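Local coordinates for nucleoporin nup120 (Schizosaccharomyces pombe, PDB 4GQ2), which serves as a structural constituent of the nuclear pore complex, whose nucleoporins can also dock transport factors that associate with the pore transiently, at residues L580-H585 and E694-L699; S570-Q576 and L643-D649; Y247-V251 and V261-S265. One frame throughout, in Å; residues are numbered along the deposited sequence.

Contact 1. Residues L580-H585 and E694-L699; sequences LGRSLH and EGFIFL
Gly-581 and Gly-695 meet where two helices of the Nup120 helical region cross at 90°, a glycine-on-glycine crossing that brings the two segment axes within 7.9 Å. Gly-581 CA and Gly-695 CA are 4.3 Å apart, and Gly-581 O touches Gly-695 CA at 3.7 Å. A CB on Gly-695 would run into Gly-581 O, consistent with the backbones meeting directly here.

To one side of the crossing, His-585 turns its ring toward the start of 694-699, with CG anti to the backbone N (chi1 -158°). Its NE2 donates to Glu-694 OE1 at 2.8 Å along an almost straight path, 175° at the hydrogen. The carboxylate is nearly coplanar with the ring and accepts through the anti lone pair of OE1. Phe-698 lies beside the same imidazole, the ring planes close to parallel but slid so far that they barely overlap; Phe-698 CE2 comes to 3.5 Å from His-585 CD2.

Next to it the contact is apolar. Leu-584 sets CD2 against Phe-698 CB at 3.6 Å and against Leu-699 CD1 at 3.9 Å. Helix 630-641 adds Leu-636, which touches both Leu-580 and Leu-699.

The second carboxylate oxygen of Glu-694, OE2, is bound by Arg-597 in a salt bridge and by Trp-729 in a hydrogen bond. A buried acid held by at least three donors, spread over both oxygens, is well compensated, and its charge would probably favour His-585 keeping a proton on NE2, fixing which way the imidazole is turned.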
loop_
_atom_site.group_PDB
_atom_site.type_symbol
_atom_site.label_atom_id
_atom_site.label_comp_id
_atom_site.label_asym_id
_atom_site.label_seq_id
_atom_site.Cartn_x
_atom_site.Cartn_y
_atom_site.Cartn_z
ATOM N N LEU A 580 -3.950 -30.049 -6.757
ATOM C CA LEU A 580 -5.178 -29.902 -7.544
ATOM C C LEU A 580 -5.764 -28.486 -7.430
ATOM O O LEU A 580 -6.284 -27.943 -8.405
ATOM C CB LEU A 580 -6.225 -30.955 -7.135
ATOM C CG LEU A 580 -5.972 -32.454 -7.374
ATOM C CD1 LEU A 580 -7.165 -33.269 -6.912
ATOM C CD2 LEU A 580 -5.681 -32.771 -8.834
ATOM N N GLY A 581 -5.672 -27.899 -6.236
ATOM C CA GLY A 581 -6.092 -26.520 -6.005
ATOM C C GLY A 581 -5.182 -25.528 -6.703
ATOM O O GLY A 581 -5.662 -24.611 -7.390
ATOM N N ARG A 582 -3.870 -25.726 -6.539
ATOM C CA ARG A 582 -2.856 -24.920 -7.221
ATOM C C ARG A 582 -3.068 -24.888 -8.732
ATOM O O ARG A 582 -3.030 -23.821 -9.337
ATOM C CB ARG A 582 -1.446 -25.445 -6.951
ATOM C CG ARG A 582 -0.933 -25.281 -5.533
ATOM C CD ARG A 582 0.587 -25.397 -5.477
ATOM N NE ARG A 582 1.121 -26.586 -6.152
ATOM C CZ ARG A 582 2.339 -27.086 -5.950
ATOM N NH1 ARG A 582 3.166 -26.524 -5.074
ATOM N NH2 ARG A 582 2.734 -28.161 -6.617
ATOM N N SER A 583 -3.281 -26.057 -9.334
ATOM C CA SER A 583 -3.370 -26.146 -10.781
ATOM C C SER A 583 -4.686 -25.605 -11.317
ATOM O O SER A 583 -4.738 -25.102 -12.436
ATOM C CB SER A 583 -3.105 -27.573 -11.268
ATOM O OG SER A 583 -4.073 -28.465 -10.776
ATOM N N LEU A 584 -5.740 -25.695 -10.511
ATOM C CA LEU A 584 -7.016 -25.053 -10.840
ATOM C C LEU A 584 -6.876 -23.532 -10.808
ATOM O O LEU A 584 -7.320 -22.843 -11.732
ATOM C CB LEU A 584 -8.110 -25.501 -9.873
ATOM C CG LEU A 584 -9.555 -25.036 -10.067
ATOM C CD1 LEU A 584 -10.052 -25.316 -11.471
ATOM C CD2 LEU A 584 -10.444 -25.748 -9.056
ATOM N N HIS A 585 -6.251 -23.014 -9.750
ATOM C CA HIS A 585 -5.971 -21.577 -9.666
ATOM C C HIS A 585 -5.271 -21.077 -10.904
ATOM O O HIS A 585 -5.625 -20.027 -11.451
ATOM C CB HIS A 585 -5.150 -21.247 -8.430
ATOM C CG HIS A 585 -5.269 -19.810 -7.996
ATOM N ND1 HIS A 585 -4.648 -18.803 -8.643
ATOM C CD2 HIS A 585 -5.985 -19.227 -6.955
ATOM C CE1 HIS A 585 -4.942 -17.638 -8.041
ATOM N NE2 HIS A 585 -5.763 -17.896 -7.011
ATOM N N GLU A 694 -7.777 -19.294 -2.216
ATOM C CA GLU A 694 -8.581 -19.222 -3.426
ATOM C C GLU A 694 -8.650 -20.569 -4.141
ATOM O O GLU A 694 -9.730 -20.998 -4.569
ATOM C CB GLU A 694 -8.064 -18.120 -4.358
ATOM C CG GLU A 694 -8.463 -16.720 -3.905
ATOM C CD GLU A 694 -7.617 -15.616 -4.513
ATOM O OE1 GLU A 694 -6.719 -15.924 -5.324
ATOM O OE2 GLU A 694 -7.859 -14.433 -4.179
ATOM N N GLY A 695 -7.504 -21.236 -4.267
ATOM C CA GLY A 695 -7.459 -22.548 -4.906
ATOM C C GLY A 695 -8.452 -23.517 -4.276
ATOM O O GLY A 695 -9.155 -24.239 -4.984
ATOM N N PHE A 696 -8.516 -23.514 -2.943
ATOM C CA PHE A 696 -9.422 -24.388 -2.195
ATOM C C PHE A 696 -10.882 -24.002 -2.419
ATOM O O PHE A 696 -11.721 -24.864 -2.707
ATOM C CB PHE A 696 -9.078 -24.391 -0.698
ATOM C CG PHE A 696 -7.788 -25.094 -0.366
ATOM C CD1 PHE A 696 -7.582 -26.419 -0.736
ATOM C CD2 PHE A 696 -6.786 -24.436 0.336
ATOM C CE1 PHE A 696 -6.394 -27.064 -0.426
ATOM C CE2 PHE A 696 -5.594 -25.077 0.651
ATOM C CZ PHE A 696 -5.398 -26.392 0.270
ATOM N N ILE A 697 -11.174 -22.708 -2.296
ATOM C CA ILE A 697 -12.494 -22.174 -2.645
ATOM C C ILE A 697 -12.891 -22.603 -4.056
ATOM O O ILE A 697 -14.010 -23.076 -4.258
ATOM C CB ILE A 697 -12.570 -20.629 -2.501
ATOM C CG1 ILE A 697 -12.462 -20.224 -1.027
ATOM C CG2 ILE A 697 -13.865 -20.089 -3.100
ATOM C CD1 ILE A 697 -12.257 -18.738 -0.790
ATOM N N PHE A 698 -11.980 -22.465 -5.021
ATOM C CA PHE A 698 -12.281 -22.870 -6.405
ATOM C C PHE A 698 -12.628 -24.358 -6.452
ATOM O O PHE A 698 -13.566 -24.779 -7.139
ATOM C CB PHE A 698 -11.100 -22.625 -7.351
ATOM C CG PHE A 698 -10.694 -21.185 -7.497
ATOM C CD1 PHE A 698 -11.456 -20.153 -6.966
ATOM C CD2 PHE A 698 -9.541 -20.862 -8.216
ATOM C CE1 PHE A 698 -11.052 -18.831 -7.109
ATOM C CE2 PHE A 698 -9.143 -19.545 -8.373
ATOM C CZ PHE A 698 -9.899 -18.527 -7.815
ATOM N N LEU A 699 -11.850 -25.145 -5.712
ATOM C CA LEU A 699 -12.011 -26.591 -5.666
ATOM C C LEU A 699 -13.363 -26.992 -5.070
ATOM O O LEU A 699 -14.110 -27.764 -5.677
ATOM C CB LEU A 699 -10.859 -27.209 -4.875
ATOM C CG LEU A 699 -10.404 -28.629 -5.206
ATOM C CD1 LEU A 699 -10.043 -28.772 -6.676
ATOM C CD2 LEU A 699 -9.218 -28.974 -4.323
#

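Contact 2. Residues S570-Q576 and L643-D649; sequences SLIEGYQ and LENPMRD
Gly-574 and Asp-649 bring their CA atoms to 4.8 Å, the nearest backbone approach between the opening turn of helix 571-585 and the first turn of helix 646-658, with Leu-643 and Glu-644 coming from the loop before the latter. Asp-649 CB lies 4.1 Å from Gly-574 CA.

Ser-570, at the N-cap position of its helix, spends its hydroxyl across the contact. OG lies anti to the carbonyl carbon (chi1 -58°) and donates to Asp-649 OD1 at 2.6 Å, reaching that oxygen from above the carboxylate plane, 55° out of it. Arg-648 bends its chain back so that NH1 comes 2.8 Å from Ser-570 OG. Its pairing with the neighbouring Asp-649 is long and purely electrostatic, since OD1 sits well out of the guanidinium plane.

Glu-573 is the crowded residue. Its extended chain runs past Leu-643 in the opposite direction, with OE1 lying 3.5 Å from Leu-643 CD2. The same OE1 is 3.0 Å from Asp-649 OD2, the two carboxylates steeply inclined to each other, while OE2 faces Glu-644 OE2, also at 3.0 Å. Three acids so close would repel if all were ionised, so at least one is likely to have a raised pKa. The first turn of helix 571-585, which carries Glu-573, would probably offset part of the negative charge.

Ile-577, one turn after Glu-573, carries the packing onward by touching Leu-643, Pro-646 and Asp-649. Two helix N-terminal turns laid against each other, with serine, acids and a glycine at the join, here connect neighbouring helices of the mainly helical part of Nup120.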
loop_
_atom_site.group_PDB
_atom_site.type_symbol
_atom_site.label_atom_id
_atom_site.label_comp_id
_atom_site.label_asym_id
_atom_site.label_seq_id
_atom_site.Cartn_x
_atom_site.Cartn_y
_atom_site.Cartn_z
ATOM N N SER A 570 -2.997 -39.662 5.599
ATOM C CA SER A 570 -3.493 -38.671 4.648
ATOM C C SER A 570 -2.477 -37.589 4.285
ATOM O O SER A 570 -2.817 -36.619 3.596
ATOM C CB SER A 570 -4.732 -38.002 5.243
ATOM O OG SER A 570 -5.736 -38.956 5.548
ATOM N N LEU A 571 -1.241 -37.757 4.749
ATOM C CA LEU A 571 -0.187 -36.770 4.534
ATOM C C LEU A 571 0.059 -36.548 3.045
ATOM O O LEU A 571 -0.061 -35.420 2.556
ATOM C CB LEU A 571 1.111 -37.183 5.251
ATOM C CG LEU A 571 1.255 -37.067 6.781
ATOM C CD1 LEU A 571 1.103 -35.628 7.267
ATOM C CD2 LEU A 571 0.313 -38.000 7.540
ATOM N N ILE A 572 0.374 -37.634 2.336
ATOM C CA ILE A 572 0.610 -37.609 0.887
ATOM C C ILE A 572 -0.649 -37.169 0.135
ATOM O O ILE A 572 -0.590 -36.299 -0.736
ATOM C CB ILE A 572 1.103 -38.985 0.367
ATOM C CG1 ILE A 572 2.484 -39.322 0.953
ATOM C CG2 ILE A 572 1.146 -39.016 -1.160
ATOM C CD1 ILE A 572 2.894 -40.776 0.825
ATOM N N GLU A 573 -1.785 -37.759 0.493
ATOM C CA GLU A 573 -3.045 -37.479 -0.187
ATOM C C GLU A 573 -3.488 -36.024 -0.069
ATOM O O GLU A 573 -4.051 -35.473 -1.013
ATOM C CB GLU A 573 -4.142 -38.411 0.312
ATOM C CG GLU A 573 -3.995 -39.831 -0.200
ATOM C CD GLU A 573 -5.235 -40.672 0.024
ATOM O OE1 GLU A 573 -6.305 -40.112 0.359
ATOM O OE2 GLU A 573 -5.131 -41.903 -0.146
ATOM N N GLY A 574 -3.235 -35.418 1.090
ATOM C CA GLY A 574 -3.508 -33.998 1.310
ATOM C C GLY A 574 -2.695 -33.127 0.370
ATOM O O GLY A 574 -3.225 -32.194 -0.248
ATOM N N TYR A 575 -1.406 -33.439 0.263
ATOM C CA TYR A 575 -0.510 -32.772 -0.679
ATOM C C TYR A 575 -1.058 -32.838 -2.101
ATOM O O TYR A 575 -1.097 -31.824 -2.807
ATOM C CB TYR A 575 0.876 -33.412 -0.627
ATOM C CG TYR A 575 1.767 -32.902 0.482
ATOM C CD1 TYR A 575 1.231 -32.408 1.670
ATOM C CD2 TYR A 575 3.154 -32.938 0.351
ATOM C CE1 TYR A 575 2.048 -31.951 2.688
ATOM C CE2 TYR A 575 3.980 -32.480 1.365
ATOM C CZ TYR A 575 3.422 -31.987 2.530
ATOM O OH TYR A 575 4.240 -31.530 3.536
ATOM N N GLN A 576 -1.490 -34.032 -2.504
ATOM C CA GLN A 576 -2.044 -34.255 -3.838
ATOM C C GLN A 576 -3.234 -33.350 -4.146
ATOM O O GLN A 576 -3.318 -32.798 -5.246
ATOM C CB GLN A 576 -2.423 -35.719 -4.023
ATOM C CG GLN A 576 -1.217 -36.646 -4.051
ATOM C CD GLN A 576 -1.582 -38.116 -4.170
ATOM O OE1 GLN A 576 -2.683 -38.543 -3.804
ATOM N NE2 GLN A 576 -0.650 -38.902 -4.687
ATOM N N LEU A 643 -9.682 -40.996 -3.708
ATOM C CA LEU A 643 -9.038 -40.770 -2.421
ATOM C C LEU A 643 -9.923 -41.240 -1.271
ATOM O O LEU A 643 -11.137 -41.036 -1.284
ATOM C CB LEU A 643 -8.644 -39.295 -2.259
ATOM C CG LEU A 643 -7.659 -38.736 -3.305
ATOM C CD1 LEU A 643 -7.698 -37.217 -3.358
ATOM C CD2 LEU A 643 -6.234 -39.219 -3.076
ATOM N N GLU A 644 -9.310 -41.901 -0.293
ATOM C CA GLU A 644 -10.013 -42.296 0.923
ATOM C C GLU A 644 -10.153 -41.086 1.848
ATOM O O GLU A 644 -9.179 -40.637 2.458
ATOM C CB GLU A 644 -9.308 -43.469 1.628
ATOM C CG GLU A 644 -7.805 -43.579 1.377
ATOM C CD GLU A 644 -7.457 -44.532 0.237
ATOM O OE1 GLU A 644 -7.516 -45.764 0.456
ATOM O OE2 GLU A 644 -7.113 -44.053 -0.873
ATOM N N ASN A 645 -11.371 -40.557 1.918
ATOM C CA ASN A 645 -11.692 -39.362 2.710
ATOM C C ASN A 645 -10.870 -38.099 2.368
ATOM O O ASN A 645 -10.076 -37.624 3.186
ATOM C CB ASN A 645 -11.638 -39.674 4.215
ATOM C CG ASN A 645 -12.672 -38.893 5.011
ATOM O OD1 ASN A 645 -13.195 -37.867 4.556
ATOM N ND2 ASN A 645 -12.978 -39.379 6.210
ATOM N N PRO A 646 -11.086 -37.531 1.166
ATOM C CA PRO A 646 -10.345 -36.333 0.754
ATOM C C PRO A 646 -10.643 -35.107 1.619
ATOM O O PRO A 646 -9.728 -34.331 1.907
ATOM C CB PRO A 646 -10.823 -36.074 -0.681
ATOM C CG PRO A 646 -11.740 -37.192 -1.042
ATOM C CD PRO A 646 -12.157 -37.881 0.216
ATOM N N MET A 647 -11.902 -34.942 2.027
ATOM C CA MET A 647 -12.300 -33.783 2.822
ATOM C C MET A 647 -11.512 -33.683 4.123
ATOM O O MET A 647 -11.030 -32.600 4.474
ATOM C CB MET A 647 -13.808 -33.756 3.089
ATOM C CG MET A 647 -14.243 -32.527 3.880
ATOM S SD MET A 647 -15.975 -32.074 3.695
ATOM C CE MET A 647 -16.739 -33.036 5.000
ATOM N N ARG A 648 -11.370 -34.811 4.822
ATOM C CA ARG A 648 -10.596 -34.858 6.061
ATOM C C ARG A 648 -9.148 -34.469 5.780
ATOM O O ARG A 648 -8.549 -33.712 6.539
ATOM C CB ARG A 648 -10.656 -36.260 6.673
ATOM C CG ARG A 648 -10.012 -36.398 8.048
ATOM C CD ARG A 648 -9.103 -37.622 8.103
ATOM N NE ARG A 648 -9.790 -38.862 7.726
ATOM C CZ ARG A 648 -9.188 -39.951 7.248
ATOM N NH1 ARG A 648 -7.873 -39.971 7.068
ATOM N NH2 ARG A 648 -9.906 -41.023 6.937
ATOM N N ASP A 649 -8.610 -34.979 4.671
ATOM C CA ASP A 649 -7.218 -34.754 4.282
ATOM C C ASP A 649 -6.902 -33.274 4.086
ATOM O O ASP A 649 -5.964 -32.759 4.702
ATOM C CB ASP A 649 -6.869 -35.543 3.011
ATOM C CG ASP A 649 -7.123 -37.041 3.150
ATOM O OD1 ASP A 649 -7.428 -37.505 4.270
ATOM O OD2 ASP A 649 -7.020 -37.760 2.131
#

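Contact 3. Residues Y247-V251 and V261-S265; sequences YNVLV and VLDLS
Leu-250 and Leu-262 face each other across the hairpin of strands 249-254 and 258-263, the two inner strands of a four-stranded antiparallel blade in the beta-propeller domain.

Backbone bonds come first. Leu-250 and Leu-262 form a hydrogen-bonded pair: Leu-250 N gives to Leu-262 O at 2.8 Å, and Leu-262 N returns to Leu-250 O at 2.6 Å. Both bonds are nearly straight and lie in the carbonyl plane. Beyond the strand ends Leu-264 N still reaches Asn-248 O at 2.8 Å, but more bent, 148° at the hydrogen. Asn-248 is the centre of an inverse gamma turn, which swings the chain into the strand.

Apolar packing divides by face. Val-249 and Val-261 touch through their CG1 methyls at 3.6 Å, on the face that meets Leu-324 and Val-326 of the next blade. The opposite face carries Leu-250 and Leu-262, side by side and pointing the same way, with CB atoms 3.8 Å apart. Leu-264 extends this side, its CD1 3.6 Å from Val-249 N, and both Leu-250 and Leu-264 touch Ile-179 from a loop of the preceding blade. Replacing Leu-264 with a serine would probably open a gap beside the backbone of Val-249 and rob Ile-179 and Phe-243 of a hydrophobic neighbour.

Polar side chains gather at the open end. Asp-263 binds Thr-266 OG1 through OD2, while the side chain of Asn-248 crosses that of Leu-264 at about a right angle, placing Asn-248 OD1 3.6 Å from Leu-264 CB.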
loop_
_atom_site.group_PDB
_atom_site.type_symbol
_atom_site.label_atom_id
_atom_site.label_comp_id
_atom_site.label_asym_id
_atom_site.label_seq_id
_atom_site.Cartn_x
_atom_site.Cartn_y
_atom_site.Cartn_z
ATOM N N TYR A 247 41.740 -11.180 23.642
ATOM C CA TYR A 247 43.144 -11.335 23.302
ATOM C C TYR A 247 43.518 -10.075 22.547
ATOM O O TYR A 247 42.949 -9.802 21.491
ATOM C CB TYR A 247 43.379 -12.548 22.398
ATOM C CG TYR A 247 42.590 -13.790 22.738
ATOM C CD1 TYR A 247 42.472 -14.238 24.055
ATOM C CD2 TYR A 247 41.989 -14.538 21.734
ATOM C CE1 TYR A 247 41.754 -15.382 24.360
ATOM C CE2 TYR A 247 41.277 -15.688 22.028
ATOM C CZ TYR A 247 41.159 -16.104 23.341
ATOM O OH TYR A 247 40.450 -17.246 23.631
ATOM N N ASN A 248 44.454 -9.295 23.076
ATOM C CA ASN A 248 44.942 -8.122 22.357
ATOM C C ASN A 248 45.744 -8.586 21.130
ATOM O O ASN A 248 46.965 -8.434 21.061
ATOM C CB ASN A 248 45.770 -7.223 23.285
ATOM C CG ASN A 248 45.795 -5.772 22.831
ATOM O OD1 ASN A 248 45.023 -5.358 21.963
ATOM N ND2 ASN A 248 46.690 -4.988 23.426
ATOM N N VAL A 249 45.024 -9.151 20.164
ATOM C CA VAL A 249 45.615 -9.962 19.102
ATOM C C VAL A 249 45.082 -9.615 17.712
ATOM O O VAL A 249 43.893 -9.343 17.535
ATOM C CB VAL A 249 45.387 -11.466 19.399
ATOM C CG1 VAL A 249 45.309 -12.295 18.124
ATOM C CG2 VAL A 249 46.464 -11.989 20.339
ATOM N N LEU A 250 45.986 -9.629 16.738
ATOM C CA LEU A 250 45.651 -9.445 15.334
ATOM C C LEU A 250 45.956 -10.746 14.600
ATOM O O LEU A 250 47.024 -11.326 14.787
ATOM C CB LEU A 250 46.481 -8.300 14.752
ATOM C CG LEU A 250 45.902 -7.441 13.626
ATOM C CD1 LEU A 250 44.775 -6.556 14.144
ATOM C CD2 LEU A 250 46.994 -6.592 12.995
ATOM N N VAL A 251 45.006 -11.224 13.800
ATOM C CA VAL A 251 45.231 -12.403 12.959
ATOM C C VAL A 251 45.307 -11.968 11.504
ATOM O O VAL A 251 44.385 -11.334 10.987
ATOM C CB VAL A 251 44.149 -13.491 13.143
ATOM C CG1 VAL A 251 44.380 -14.649 12.180
ATOM C CG2 VAL A 251 44.144 -14.001 14.575
ATOM N N VAL A 261 49.752 -14.648 13.846
ATOM C CA VAL A 261 49.135 -14.027 15.017
ATOM C C VAL A 261 50.038 -12.911 15.534
ATOM O O VAL A 261 51.166 -13.167 15.963
ATOM C CB VAL A 261 48.896 -15.047 16.144
ATOM C CG1 VAL A 261 48.056 -14.430 17.251
ATOM C CG2 VAL A 261 48.228 -16.296 15.598
ATOM N N LEU A 262 49.543 -11.676 15.479
ATOM C CA LEU A 262 50.297 -10.518 15.949
ATOM C C LEU A 262 49.829 -10.099 17.336
ATOM O O LEU A 262 48.638 -9.855 17.550
ATOM C CB LEU A 262 50.147 -9.347 14.979
ATOM C CG LEU A 262 51.109 -8.175 15.187
ATOM C CD1 LEU A 262 52.408 -8.407 14.427
ATOM C CD2 LEU A 262 50.461 -6.870 14.750
ATOM N N ASP A 263 50.763 -10.021 18.279
ATOM C CA ASP A 263 50.427 -9.602 19.633
ATOM C C ASP A 263 50.502 -8.086 19.725
ATOM O O ASP A 263 51.585 -7.505 19.661
ATOM C CB ASP A 263 51.350 -10.258 20.659
ATOM C CG ASP A 263 50.949 -9.955 22.090
ATOM O OD1 ASP A 263 49.738 -9.840 22.375
ATOM O OD2 ASP A 263 51.853 -9.834 22.940
ATOM N N LEU A 264 49.336 -7.460 19.873
ATOM C CA LEU A 264 49.215 -6.002 19.881
ATOM C C LEU A 264 49.737 -5.343 21.160
ATOM O O LEU A 264 50.021 -4.144 21.169
ATOM C CB LEU A 264 47.760 -5.595 19.644
ATOM C CG LEU A 264 47.164 -5.920 18.277
ATOM C CD1 LEU A 264 45.658 -6.086 18.397
ATOM C CD2 LEU A 264 47.521 -4.851 17.253
ATOM N N SER A 265 49.851 -6.116 22.238
ATOM C CA SER A 265 50.432 -5.601 23.477
ATOM C C SER A 265 51.915 -5.294 23.286
ATOM O O SER A 265 52.429 -4.326 23.846
ATOM C CB SER A 265 50.228 -6.579 24.639
ATOM O OG SER A 265 50.837 -7.827 24.371
#

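Going from the N terminus, contact 3 comes first and closes the shortest loop: nine residues separate 247-251 from 261-265, all within one propeller blade. The chain completes the propeller before contact 2 opens at 570-576. Contact 1 then opens at 580-585, on the same helix 571-585, before contact 2 closes at 643-649; contact 1 closes last, at 694-699. These two loops therefore cross, and helix 571-585 is tied near its start to helix 646-658 and at its end to the long helix 672-703. Their centres lie about 15 Å apart, whereas each is about 62 Å from the centre of contact 3, out in the propeller.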